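Local coordinates for protein protease Do-like 2, chloroplastic (Arabidopsis thaliana, PDB 4FLN) that acts as a chloroplast serine endopeptidase that makes the primary cleavage of the photodamaged D1 protein of photosystem II, at residues V152-Y157 / G202-D207; E210-A215 / G228-T233; A49-Y54 / A78-D83. All coordinates share one frame; numbering follows the deposited sequence.

Contact 1 of 3, residues V152-Y157 / G202-D207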
ATOM      1  N   VAL B 152     -23.845  -6.977  30.921  1.00 48.56           N
ATOM      2  CA  VAL B 152     -22.617  -6.434  31.502  1.00 48.15           C
ATOM      3  C   VAL B 152     -22.441  -4.959  31.145  1.00 52.60           C
ATOM      4  O   VAL B 152     -22.807  -4.530  30.053  1.00 50.89           O
ATOM      5  CB  VAL B 152     -21.362  -7.188  31.020  1.00 45.52           C
ATOM      6  CG1 VAL B 152     -20.157  -6.816  31.884  1.00 41.90           C
ATOM      7  CG2 VAL B 152     -21.584  -8.662  31.078  1.00 53.77           C
ATOM      8  N   THR B 153     -21.895  -4.176  32.067  1.00 51.37           N
ATOM      9  CA  THR B 153     -21.434  -2.842  31.711  1.00 54.17           C
ATOM     10  C   THR B 153     -19.993  -2.679  32.164  1.00 57.06           C
ATOM     11  O   THR B 153     -19.615  -3.110  33.259  1.00 56.29           O
ATOM     12  CB  THR B 153     -22.303  -1.687  32.294  1.00 40.63           C
ATOM     13  OG1 THR B 153     -22.038  -1.537  33.690  1.00 59.48           O
ATOM     14  CG2 THR B 153     -23.776  -1.946  32.090  1.00 37.19           C
ATOM     15  N   VAL B 154     -19.194  -2.067  31.295  1.00 47.77           N
ATOM     16  CA  VAL B 154     -17.800  -1.773  31.568  1.00 33.97           C
ATOM     17  C   VAL B 154     -17.684  -0.282  31.846  1.00 48.63           C
ATOM     18  O   VAL B 154     -18.220   0.529  31.096  1.00 67.45           O
ATOM     19  CB  VAL B 154     -16.946  -2.149  30.349  1.00 37.39           C
ATOM     20  CG1 VAL B 154     -15.589  -1.449  30.368  1.00 40.68           C
ATOM     21  CG2 VAL B 154     -16.799  -3.654  30.259  1.00 38.75           C
ATOM     22  N   VAL B 155     -16.998   0.075  32.928  1.00 42.62           N
ATOM     23  CA  VAL B 155     -16.802   1.473  33.309  1.00 34.40           C
ATOM     24  C   VAL B 155     -15.324   1.863  33.353  1.00 40.78           C
ATOM     25  O   VAL B 155     -14.498   1.160  33.939  1.00 46.09           O
ATOM     26  CB  VAL B 155     -17.427   1.758  34.684  1.00 40.19           C
ATOM     27  CG1 VAL B 155     -17.143   3.175  35.112  1.00 39.87           C
ATOM     28  CG2 VAL B 155     -18.926   1.512  34.635  1.00 48.72           C
ATOM     29  N   GLY B 156     -14.989   2.995  32.746  1.00 41.22           N
ATOM     30  CA  GLY B 156     -13.605   3.421  32.675  1.00 48.85           C
ATOM     31  C   GLY B 156     -13.406   4.828  32.152  1.00 55.44           C
ATOM     32  O   GLY B 156     -14.363   5.562  31.914  1.00 60.43           O
ATOM     33  N   TYR B 157     -12.151   5.212  31.975  1.00 50.85           N
ATOM     34  CA  TYR B 157     -11.839   6.543  31.488  1.00 53.51           C
ATOM     35  C   TYR B 157     -11.198   6.490  30.111  1.00 56.31           C
ATOM     36  O   TYR B 157     -10.038   6.117  29.983  1.00 54.52           O
ATOM     37  CB  TYR B 157     -10.920   7.263  32.474  1.00 53.77           C
ATOM     38  CG  TYR B 157     -11.574   7.505  33.812  1.00 52.98           C
ATOM     39  CD1 TYR B 157     -12.211   8.706  34.085  1.00 50.79           C
ATOM     40  CD2 TYR B 157     -11.575   6.527  34.793  1.00 45.53           C
ATOM     41  CE1 TYR B 157     -12.825   8.928  35.298  1.00 44.11           C
ATOM     42  CE2 TYR B 157     -12.187   6.739  36.011  1.00 40.23           C
ATOM     43  CZ  TYR B 157     -12.812   7.944  36.259  1.00 45.22           C
ATOM     44  OH  TYR B 157     -13.420   8.171  37.474  1.00 49.09           O
ATOM     45  N   GLY B 202     -10.531  -0.647  34.462  1.00 39.80           N
ATOM     46  CA  GLY B 202     -11.727  -0.448  35.259  1.00 40.58           C
ATOM     47  C   GLY B 202     -12.621  -1.682  35.363  1.00 43.46           C
ATOM     48  O   GLY B 202     -12.339  -2.722  34.760  1.00 47.00           O
ATOM     49  N   PRO B 203     -13.701  -1.582  36.154  1.00 40.79           N
ATOM     50  CA  PRO B 203     -14.601  -2.698  36.480  1.00 43.33           C
ATOM     51  C   PRO B 203     -15.606  -3.072  35.381  1.00 45.17           C
ATOM     52  O   PRO B 203     -16.067  -2.212  34.628  1.00 44.05           O
ATOM     53  CB  PRO B 203     -15.358  -2.173  37.705  1.00 47.60           C
ATOM     54  CG  PRO B 203     -15.461  -0.699  37.444  1.00 51.14           C
ATOM     55  CD  PRO B 203     -14.197  -0.304  36.701  1.00 48.43           C
ATOM     56  N   ALA B 204     -15.942  -4.359  35.312  1.00 49.48           N
ATOM     57  CA  ALA B 204     -17.082  -4.844  34.531  1.00 44.49           C
ATOM     58  C   ALA B 204     -18.201  -5.300  35.479  1.00 52.63           C
ATOM     59  O   ALA B 204     -17.977  -6.162  36.329  1.00 59.29           O
ATOM     60  CB  ALA B 204     -16.652  -5.971  33.650  1.00 34.43           C
ATOM     61  N   PHE B 205     -19.399  -4.728  35.325  1.00 50.30           N
ATOM     62  CA  PHE B 205     -20.493  -4.892  36.298  1.00 48.63           C
ATOM     63  C   PHE B 205     -21.640  -5.823  35.888  1.00 50.97           C
ATOM     64  O   PHE B 205     -21.992  -5.913  34.716  1.00 55.23           O
ATOM     65  CB  PHE B 205     -21.147  -3.542  36.597  1.00 52.09           C
ATOM     66  CG  PHE B 205     -20.348  -2.640  37.484  1.00 52.46           C
ATOM     67  CD1 PHE B 205     -20.250  -2.886  38.841  1.00 53.47           C
ATOM     68  CD2 PHE B 205     -19.737  -1.504  36.966  1.00 50.62           C
ATOM     69  CE1 PHE B 205     -19.532  -2.031  39.663  1.00 54.55           C
ATOM     70  CE2 PHE B 205     -19.020  -0.646  37.783  1.00 48.32           C
ATOM     71  CZ  PHE B 205     -18.918  -0.909  39.132  1.00 49.63           C
ATOM     72  N   ASN B 206     -22.246  -6.457  36.891  1.00 59.40           N
ATOM     73  CA  ASN B 206     -23.552  -7.107  36.776  1.00 57.56           C
ATOM     74  C   ASN B 206     -24.598  -6.051  36.595  1.00 62.90           C
ATOM     75  O   ASN B 206     -24.297  -4.866  36.546  1.00 73.01           O
ATOM     76  CB  ASN B 206     -23.947  -7.741  38.103  1.00 65.59           C
ATOM     77  CG  ASN B 206     -23.280  -9.039  38.352  1.00 73.80           C
ATOM     78  OD1 ASN B 206     -22.851  -9.312  39.469  1.00 79.35           O
ATOM     79  ND2 ASN B 206     -23.191  -9.871  37.320  1.00 74.59           N
ATOM     80  N   ASP B 207     -25.849  -6.478  36.539  1.00 67.93           N
ATOM     81  CA  ASP B 207     -26.943  -5.538  36.710  1.00 81.38           C
ATOM     82  C   ASP B 207     -27.265  -5.397  38.202  1.00 78.81           C
ATOM     83  O   ASP B 207     -28.093  -4.575  38.596  1.00 85.05           O
ATOM     84  CB  ASP B 207     -28.177  -5.953  35.903  1.00 87.79           C
ATOM     85  CG  ASP B 207     -28.536  -7.410  36.096  1.00102.28           C
ATOM     86  OD1 ASP B 207     -28.287  -7.946  37.197  1.00106.38           O
ATOM     87  OD2 ASP B 207     -29.062  -8.021  35.139  1.00108.40           O
TER
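Two donors grip Thr153 O. The N-H of Phe205 reaches it at 2.6 Å (Phe205 N to Thr153 O). That bond is almost straight, 171° at the hydrogen, and lies in the carbonyl plane. Ala204 adds a CA-H...O contact, its CA 3.3 Å from Thr153 O. The return bond runs from Thr153 N to Phe205 O, on a lone pair and longer at 3.2 Å, so Thr153 and Phe205 form an antiparallel hydrogen-bonded pair. Two residues on, Val155 N donates to Pro203 O at 3.0 Å, nearly along the C=O axis. No bond can come back here, because the proline nitrogen carries no hydrogen; Val155 O instead takes a CA-H...O contact from Gly202.

With these bonds, strand 203-205 meets strand 151-156 and closes the six-stranded antiparallel barrel that forms the second half of a chymotrypsin-like protease domain. The axes of strands 152-156 and 203-205 run at 155° between their N-to-C directions, close to antiparallel.

On one face of the sheet, Ala204 CB sits between two valine methyls, 4.0 Å from Val152 CG1 and 4.1 Å from Val154 CG2. This layer continues onto Ile212 and Ala215 of the next strand.

The opposite face carries the Phe205 ring. Val155 CG2 approaches its edge in the ring plane, 3.8 Å from Phe205 CE2, while the two side chains cross obliquely. Thr153 takes the crowded first torsion (chi1 75°), with OG1 between the backbone N and the carbonyl carbon; this brings OG1 3.6 Å from Phe205 CB, near the plane of the ring. Leu140 packs against Phe205, and Gln149 of a neighbouring subunit packs on Thr153.

Contact 2 of 3, residues E210-A215 / G228-T233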
ATOM      1  N   GLU B 210     -22.432  -5.704  41.201  1.00 62.43           N
ATOM      2  CA  GLU B 210     -21.215  -6.412  41.579  1.00 59.65           C
ATOM      3  C   GLU B 210     -20.249  -6.364  40.410  1.00 55.84           C
ATOM      4  O   GLU B 210     -20.662  -6.357  39.253  1.00 52.74           O
ATOM      5  CB  GLU B 210     -21.509  -7.867  41.942  1.00 61.93           C
ATOM      6  CG  GLU B 210     -22.626  -8.048  42.955  1.00 62.24           C
ATOM      7  CD  GLU B 210     -22.884  -9.505  43.298  1.00 66.55           C
ATOM      8  OE1 GLU B 210     -23.249 -10.281  42.389  1.00 65.55           O
ATOM      9  OE2 GLU B 210     -22.727  -9.872  44.484  1.00 71.94           O
ATOM     10  N   CYS B 211     -18.959  -6.318  40.710  1.00 59.32           N
ATOM     11  CA  CYS B 211     -17.945  -6.354  39.665  1.00 54.50           C
ATOM     12  C   CYS B 211     -17.665  -7.800  39.282  1.00 60.34           C
ATOM     13  O   CYS B 211     -17.351  -8.625  40.138  1.00 59.35           O
ATOM     14  CB  CYS B 211     -16.670  -5.683  40.145  1.00 48.05           C
ATOM     15  SG  CYS B 211     -15.218  -6.204  39.262  1.00 59.31           S
ATOM     16  N   ILE B 212     -17.826  -8.115  38.004  1.00 60.40           N
ATOM     17  CA  ILE B 212     -17.625  -9.481  37.530  1.00 53.34           C
ATOM     18  C   ILE B 212     -16.266  -9.744  36.894  1.00 48.68           C
ATOM     19  O   ILE B 212     -16.039 -10.818  36.343  1.00 47.46           O
ATOM     20  CB  ILE B 212     -18.765  -9.962  36.624  1.00 53.55           C
ATOM     21  CG1 ILE B 212     -18.999  -8.976  35.479  1.00 37.72           C
ATOM     22  CG2 ILE B 212     -20.020 -10.185  37.460  1.00 59.51           C
ATOM     23  CD1 ILE B 212     -17.977  -9.086  34.375  1.00 48.32           C
ATOM     24  N   GLY B 213     -15.382  -8.753  36.949  1.00 48.75           N
ATOM     25  CA  GLY B 213     -14.042  -8.900  36.409  1.00 50.46           C
ATOM     26  C   GLY B 213     -13.406  -7.564  36.084  1.00 56.09           C
ATOM     27  O   GLY B 213     -13.924  -6.520  36.464  1.00 59.18           O
ATOM     28  N   VAL B 214     -12.281  -7.593  35.379  1.00 55.86           N
ATOM     29  CA  VAL B 214     -11.562  -6.371  35.028  1.00 49.58           C
ATOM     30  C   VAL B 214     -11.496  -6.253  33.514  1.00 51.38           C
ATOM     31  O   VAL B 214     -11.241  -7.243  32.831  1.00 53.32           O
ATOM     32  CB  VAL B 214     -10.133  -6.389  35.610  1.00 44.16           C
ATOM     33  CG1 VAL B 214      -9.297  -5.229  35.074  1.00 43.64           C
ATOM     34  CG2 VAL B 214     -10.187  -6.360  37.121  1.00 36.26           C
ATOM     35  N   ALA B 215     -11.735  -5.056  32.984  1.00 53.26           N
ATOM     36  CA  ALA B 215     -11.690  -4.863  31.533  1.00 52.47           C
ATOM     37  C   ALA B 215     -10.255  -4.954  31.057  1.00 49.61           C
ATOM     38  O   ALA B 215      -9.340  -4.597  31.788  1.00 51.52           O
ATOM     39  CB  ALA B 215     -12.307  -3.530  31.123  1.00 39.05           C
ATOM     40  N   GLY B 228     -15.239  -6.929  23.473  1.00 76.82           N
ATOM     41  CA  GLY B 228     -14.388  -6.562  24.585  1.00 77.61           C
ATOM     42  C   GLY B 228     -14.025  -7.763  25.430  1.00 74.57           C
ATOM     43  O   GLY B 228     -14.767  -8.745  25.469  1.00 72.77           O
ATOM     44  N   TYR B 229     -12.890  -7.672  26.118  1.00 68.22           N
ATOM     45  CA  TYR B 229     -12.416  -8.758  26.970  1.00 58.72           C
ATOM     46  C   TYR B 229     -12.421  -8.409  28.450  1.00 52.83           C
ATOM     47  O   TYR B 229     -12.207  -7.264  28.842  1.00 56.78           O
ATOM     48  CB  TYR B 229     -11.023  -9.190  26.544  1.00 59.57           C
ATOM     49  CG  TYR B 229     -11.013  -9.762  25.160  1.00 65.28           C
ATOM     50  CD1 TYR B 229     -11.293 -11.107  24.947  1.00 69.75           C
ATOM     51  CD2 TYR B 229     -10.750  -8.959  24.063  1.00 63.54           C
ATOM     52  CE1 TYR B 229     -11.297 -11.641  23.676  1.00 67.52           C
ATOM     53  CE2 TYR B 229     -10.750  -9.481  22.790  1.00 70.03           C
ATOM     54  CZ  TYR B 229     -11.026 -10.823  22.602  1.00 70.24           C
ATOM     55  OH  TYR B 229     -11.026 -11.344  21.332  1.00 72.39           O
ATOM     56  N   VAL B 230     -12.673  -9.412  29.278  1.00 54.02           N
ATOM     57  CA  VAL B 230     -12.716  -9.196  30.715  1.00 55.96           C
ATOM     58  C   VAL B 230     -12.019 -10.306  31.478  1.00 51.58           C
ATOM     59  O   VAL B 230     -12.361 -11.476  31.337  1.00 62.04           O
ATOM     60  CB  VAL B 230     -14.164  -9.085  31.233  1.00 45.28           C
ATOM     61  CG1 VAL B 230     -14.167  -8.936  32.749  1.00 43.88           C
ATOM     62  CG2 VAL B 230     -14.880  -7.918  30.568  1.00 36.70           C
ATOM     63  N   ILE B 231     -11.048  -9.932  32.296  1.00 38.98           N
ATOM     64  CA  ILE B 231     -10.478 -10.862  33.252  1.00 38.70           C
ATOM     65  C   ILE B 231     -11.512 -11.146  34.343  1.00 48.94           C
ATOM     66  O   ILE B 231     -11.895 -10.238  35.083  1.00 52.67           O
ATOM     67  CB  ILE B 231      -9.230 -10.257  33.877  1.00 42.46           C
ATOM     68  CG1 ILE B 231      -8.235  -9.895  32.772  1.00 37.47           C
ATOM     69  CG2 ILE B 231      -8.621 -11.226  34.883  1.00 52.81           C
ATOM     70  CD1 ILE B 231      -7.371  -8.697  33.059  1.00 28.92           C
ATOM     71  N   PRO B 232     -11.983 -12.405  34.438  1.00 48.45           N
ATOM     72  CA  PRO B 232     -13.054 -12.723  35.397  1.00 52.45           C
ATOM     73  C   PRO B 232     -12.626 -12.699  36.866  1.00 58.68           C
ATOM     74  O   PRO B 232     -11.431 -12.761  37.196  1.00 61.55           O
ATOM     75  CB  PRO B 232     -13.486 -14.142  34.999  1.00 25.77           C
ATOM     76  CG  PRO B 232     -12.340 -14.697  34.229  1.00 44.10           C
ATOM     77  CD  PRO B 232     -11.699 -13.533  33.533  1.00 34.71           C
ATOM     78  N   THR B 233     -13.631 -12.605  37.733  1.00 53.66           N
ATOM     79  CA  THR B 233     -13.450 -12.631  39.177  1.00 55.73           C
ATOM     80  C   THR B 233     -12.578 -13.786  39.658  1.00 52.91           C
ATOM     81  O   THR B 233     -11.726 -13.606  40.528  1.00 50.27           O
ATOM     82  CB  THR B 233     -14.809 -12.739  39.881  1.00 55.59           C
ATOM     83  OG1 THR B 233     -15.544 -11.543  39.650  1.00 58.93           O
ATOM     84  CG2 THR B 233     -14.637 -12.934  41.384  1.00 59.53           C
TER
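The segments 210-215 and 228-233 are antiparallel but strongly twisted, their strand axes 4.3 Å apart at closest and 122° between directions. They belong to the beta hairpin that supplies the last two strands of the second barrel of this chymotrypsin-like protease domain. Val214 and Ile231 form the hydrogen-bonded pair: Ile231 N donates to Val214 O at 2.7 Å, in the carbonyl plane, and Val214 N donates back to Ile231 O. Their side chains share a face, with Val214 CB 4.3 Å from Ile231 CB.

The other face is carried by Val230. Its CG1, anti to the backbone N (chi1 177°), lies 3.7 Å from Gly213 CA, where no side chain stands in the way. Ile212, whose CG1 takes the crowded position (chi1 53°), crosses Val230 at about a right angle and brings CD1 4.1 Å from Val230 CG1.

Pro232 is the N-cap of helix 233-246. Just past it, Thr233 N makes a weak bond of 3.3 Å to Ile212 O, while the Thr233 hydroxyl is hydrogen-bonded to Gly143 O. Gly213 N points at sulfur, in a weak hydrogen bond of 3.4 Å to Cys211 SG.

Contact 3 of 3, residues A49-Y54 / A78-D83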
ATOM      1  N   ALA B  49     -16.479   4.564  42.561  1.00 70.18           N
ATOM      2  CA  ALA B  49     -15.434   3.652  42.984  1.00 68.51           C
ATOM      3  C   ALA B  49     -14.382   3.489  41.898  1.00 64.94           C
ATOM      4  O   ALA B  49     -13.335   2.890  42.132  1.00 66.30           O
ATOM      5  CB  ALA B  49     -16.031   2.311  43.338  1.00 78.49           C
ATOM      6  N   VAL B  50     -14.670   4.013  40.708  1.00 62.64           N
ATOM      7  CA  VAL B  50     -13.762   3.883  39.569  1.00 58.09           C
ATOM      8  C   VAL B  50     -12.812   5.062  39.545  1.00 56.48           C
ATOM      9  O   VAL B  50     -13.205   6.189  39.833  1.00 61.78           O
ATOM     10  CB  VAL B  50     -14.513   3.800  38.218  1.00 56.60           C
ATOM     11  CG1 VAL B  50     -13.545   3.516  37.078  1.00 47.83           C
ATOM     12  CG2 VAL B  50     -15.573   2.734  38.268  1.00 65.05           C
ATOM     13  N   VAL B  51     -11.562   4.792  39.193  1.00 58.26           N
ATOM     14  CA  VAL B  51     -10.498   5.786  39.256  1.00 56.95           C
ATOM     15  C   VAL B  51      -9.748   5.859  37.927  1.00 58.44           C
ATOM     16  O   VAL B  51      -9.628   4.859  37.221  1.00 66.46           O
ATOM     17  CB  VAL B  51      -9.512   5.430  40.394  1.00 54.79           C
ATOM     18  CG1 VAL B  51      -8.132   5.969  40.110  1.00 66.30           C
ATOM     19  CG2 VAL B  51     -10.036   5.917  41.736  1.00 46.82           C
ATOM     20  N   LYS B  52      -9.257   7.043  37.577  1.00 55.57           N
ATOM     21  CA  LYS B  52      -8.422   7.188  36.391  1.00 57.03           C
ATOM     22  C   LYS B  52      -6.948   7.043  36.775  1.00 56.75           C
ATOM     23  O   LYS B  52      -6.525   7.488  37.848  1.00 59.33           O
ATOM     24  CB  LYS B  52      -8.685   8.525  35.686  1.00 63.64           C
ATOM     25  CG  LYS B  52      -7.888   8.714  34.390  1.00 65.80           C
ATOM     26  CD  LYS B  52      -8.423   9.866  33.547  1.00 65.49           C
ATOM     27  CE  LYS B  52      -7.737   9.919  32.182  1.00 70.01           C
ATOM     28  NZ  LYS B  52      -8.452  10.764  31.176  1.00 67.60           N
ATOM     29  N   VAL B  53      -6.171   6.410  35.903  1.00 50.18           N
ATOM     30  CA  VAL B  53      -4.788   6.068  36.223  1.00 56.57           C
ATOM     31  C   VAL B  53      -3.804   6.759  35.307  1.00 59.12           C
ATOM     32  O   VAL B  53      -3.824   6.545  34.095  1.00 65.49           O
ATOM     33  CB  VAL B  53      -4.542   4.545  36.098  1.00 54.11           C
ATOM     34  CG1 VAL B  53      -3.075   4.224  36.284  1.00 37.53           C
ATOM     35  CG2 VAL B  53      -5.394   3.780  37.095  1.00 63.52           C
ATOM     36  N   TYR B  54      -2.938   7.581  35.887  1.00 61.61           N
ATOM     37  CA  TYR B  54      -1.852   8.191  35.125  1.00 65.85           C
ATOM     38  C   TYR B  54      -0.544   7.520  35.501  1.00 64.06           C
ATOM     39  O   TYR B  54      -0.221   7.375  36.686  1.00 60.61           O
ATOM     40  CB  TYR B  54      -1.751   9.686  35.405  1.00 64.18           C
ATOM     41  CG  TYR B  54      -3.010  10.465  35.134  1.00 66.63           C
ATOM     42  CD1 TYR B  54      -3.117  11.282  34.020  1.00 69.41           C
ATOM     43  CD2 TYR B  54      -4.092  10.395  35.998  1.00 70.30           C
ATOM     44  CE1 TYR B  54      -4.270  12.008  33.775  1.00 73.18           C
ATOM     45  CE2 TYR B  54      -5.249  11.113  35.760  1.00 71.57           C
ATOM     46  CZ  TYR B  54      -5.333  11.920  34.649  1.00 73.15           C
ATOM     47  OH  TYR B  54      -6.486  12.639  34.412  1.00 77.64           O
ATOM     48  N   ALA B  78      -8.694   2.090  37.030  1.00 50.51           N
ATOM     49  CA  ALA B  78      -8.610   1.255  38.219  1.00 53.97           C
ATOM     50  C   ALA B  78      -9.855   1.467  39.078  1.00 56.03           C
ATOM     51  O   ALA B  78     -10.633   2.390  38.828  1.00 54.29           O
ATOM     52  CB  ALA B  78      -7.339   1.561  39.000  1.00 53.12           C
ATOM     53  N   PHE B  79     -10.062   0.607  40.070  1.00 52.97           N
ATOM     54  CA  PHE B  79     -11.213   0.760  40.952  1.00 47.29           C
ATOM     55  C   PHE B  79     -10.948   0.234  42.349  1.00 56.58           C
ATOM     56  O   PHE B  79     -10.074  -0.602  42.555  1.00 65.98           O
ATOM     57  CB  PHE B  79     -12.449   0.081  40.358  1.00 46.18           C
ATOM     58  CG  PHE B  79     -12.254  -1.374  40.039  1.00 53.33           C
ATOM     59  CD1 PHE B  79     -11.663  -1.765  38.846  1.00 61.82           C
ATOM     60  CD2 PHE B  79     -12.682  -2.354  40.920  1.00 54.35           C
ATOM     61  CE1 PHE B  79     -11.492  -3.107  38.546  1.00 57.31           C
ATOM     62  CE2 PHE B  79     -12.513  -3.700  40.622  1.00 51.70           C
ATOM     63  CZ  PHE B  79     -11.918  -4.073  39.438  1.00 50.31           C
ATOM     64  N   MET B  80     -11.729   0.722  43.305  1.00 64.45           N
ATOM     65  CA  MET B  80     -11.575   0.337  44.698  1.00 72.77           C
ATOM     66  C   MET B  80     -12.205  -1.023  44.956  1.00 71.84           C
ATOM     67  O   MET B  80     -13.410  -1.207  44.773  1.00 65.81           O
ATOM     68  CB  MET B  80     -12.237   1.383  45.595  1.00 78.28           C
ATOM     69  CG  MET B  80     -11.750   2.800  45.345  1.00 78.97           C
ATOM     70  SD  MET B  80     -12.699   4.031  46.250  1.00 78.58           S
ATOM     71  CE  MET B  80     -11.905   5.545  45.715  1.00 51.08           C
ATOM     72  N   ILE B  81     -11.375  -1.975  45.372  1.00 73.28           N
ATOM     73  CA  ILE B  81     -11.834  -3.321  45.699  1.00 70.83           C
ATOM     74  C   ILE B  81     -12.016  -3.549  47.189  1.00 75.17           C
ATOM     75  O   ILE B  81     -12.366  -4.648  47.611  1.00 73.35           O
ATOM     76  CB  ILE B  81     -10.879  -4.375  45.165  1.00 66.65           C
ATOM     77  CG1 ILE B  81      -9.471  -4.128  45.701  1.00 60.26           C
ATOM     78  CG2 ILE B  81     -10.880  -4.350  43.655  1.00 75.85           C
ATOM     79  CD1 ILE B  81      -8.458  -5.084  45.141  1.00 64.50           C
ATOM     80  N   GLY B  82     -11.777  -2.514  47.983  1.00 81.64           N
ATOM     81  CA  GLY B  82     -11.857  -2.643  49.427  1.00 90.85           C
ATOM     82  C   GLY B  82     -10.495  -2.602  50.090  1.00 98.04           C
ATOM     83  O   GLY B  82      -9.463  -2.607  49.413  1.00100.40           O
ATOM     84  N   ASP B  83     -10.495  -2.572  51.419  1.00 96.41           N
ATOM     85  CA  ASP B  83      -9.296  -2.251  52.183  1.00 92.70           C
ATOM     86  C   ASP B  83      -8.776  -0.908  51.709  1.00 80.55           C
ATOM     87  O   ASP B  83      -9.556   0.010  51.434  1.00 90.74           O
ATOM     88  CB  ASP B  83      -8.212  -3.313  51.996  1.00 99.34           C
ATOM     89  CG  ASP B  83      -8.449  -4.543  52.842  1.00110.73           C
ATOM     90  OD1 ASP B  83      -9.623  -4.949  52.997  1.00118.14           O
ATOM     91  OD2 ASP B  83      -7.457  -5.102  53.359  1.00110.64           O
TER
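Three backbone hydrogen bonds concentrate the grip between 49-54 and 78-83 at one end. Val51 and Ala78 bond in both directions. Val51 N reaches Ala78 O at 2.6 Å, and Ala78 N returns to Val51 O at 2.9 Å. Each donor stands 27° out of the acceptor's carbonyl plane. Met80 N reaches Ala49 O at 2.9 Å, this time in the plane. The axes of strands 50-54 and 78-82 make 139° between their N-to-C directions. Ala78 is the most deeply covered residue here: Val53 CG2, anti to the carbonyl carbon, comes down on its CB at 3.5 Å. Met80, extended beyond CG, keeps CG 3.6 Å from Ala49 O, while its CE reaches no nearer than 4.4 Å to Val51 CG2.

Past Met80 the strands part, Ile81 and Gly82 becoming partly exposed and Asp83 exposed to solvent. Phe79 shares a face with Val50, yet its crowded first torsion (chi1 56°) leads the ring away toward Pro203, Cys211 and Val214.

The pair belongs to the first six-stranded barrel of the chymotrypsin-like fold. Strand 85-88 continues the sheet beyond strand 72-82, bonding Phe79 to Leu87, while strand 96-102 flanks strand 50-57 and bonds Lys52 to Lys102.

Overall arrangement
Contacts 1 and 2, centres 8 Å apart, lie in the second barrel and adjoin where strands 203-205 and 211-216 pair, Ala204 O and Ile212 N (2.6 Å) probably hydrogen-bonding. Contact 3, in the first barrel, is centred 12 Å from contact 1 and 14 Å from contact 2. Tyr157 OH probably bonds Val50 O at 3.1 Å between barrels, and Phe79 CZ meets Val214 CG2 at 3.7 Å. The charge-relay residues, assigned by similarity, lie near: Gly202 of contact 1 is about 6 Å from the Ser200 side chain and, between side chains, Ala215 about 4 Å from Ser200, Ile231 about 5 Å from Asp122 and Val53 about 9 Å from His91, consistent with a triad between the barrels.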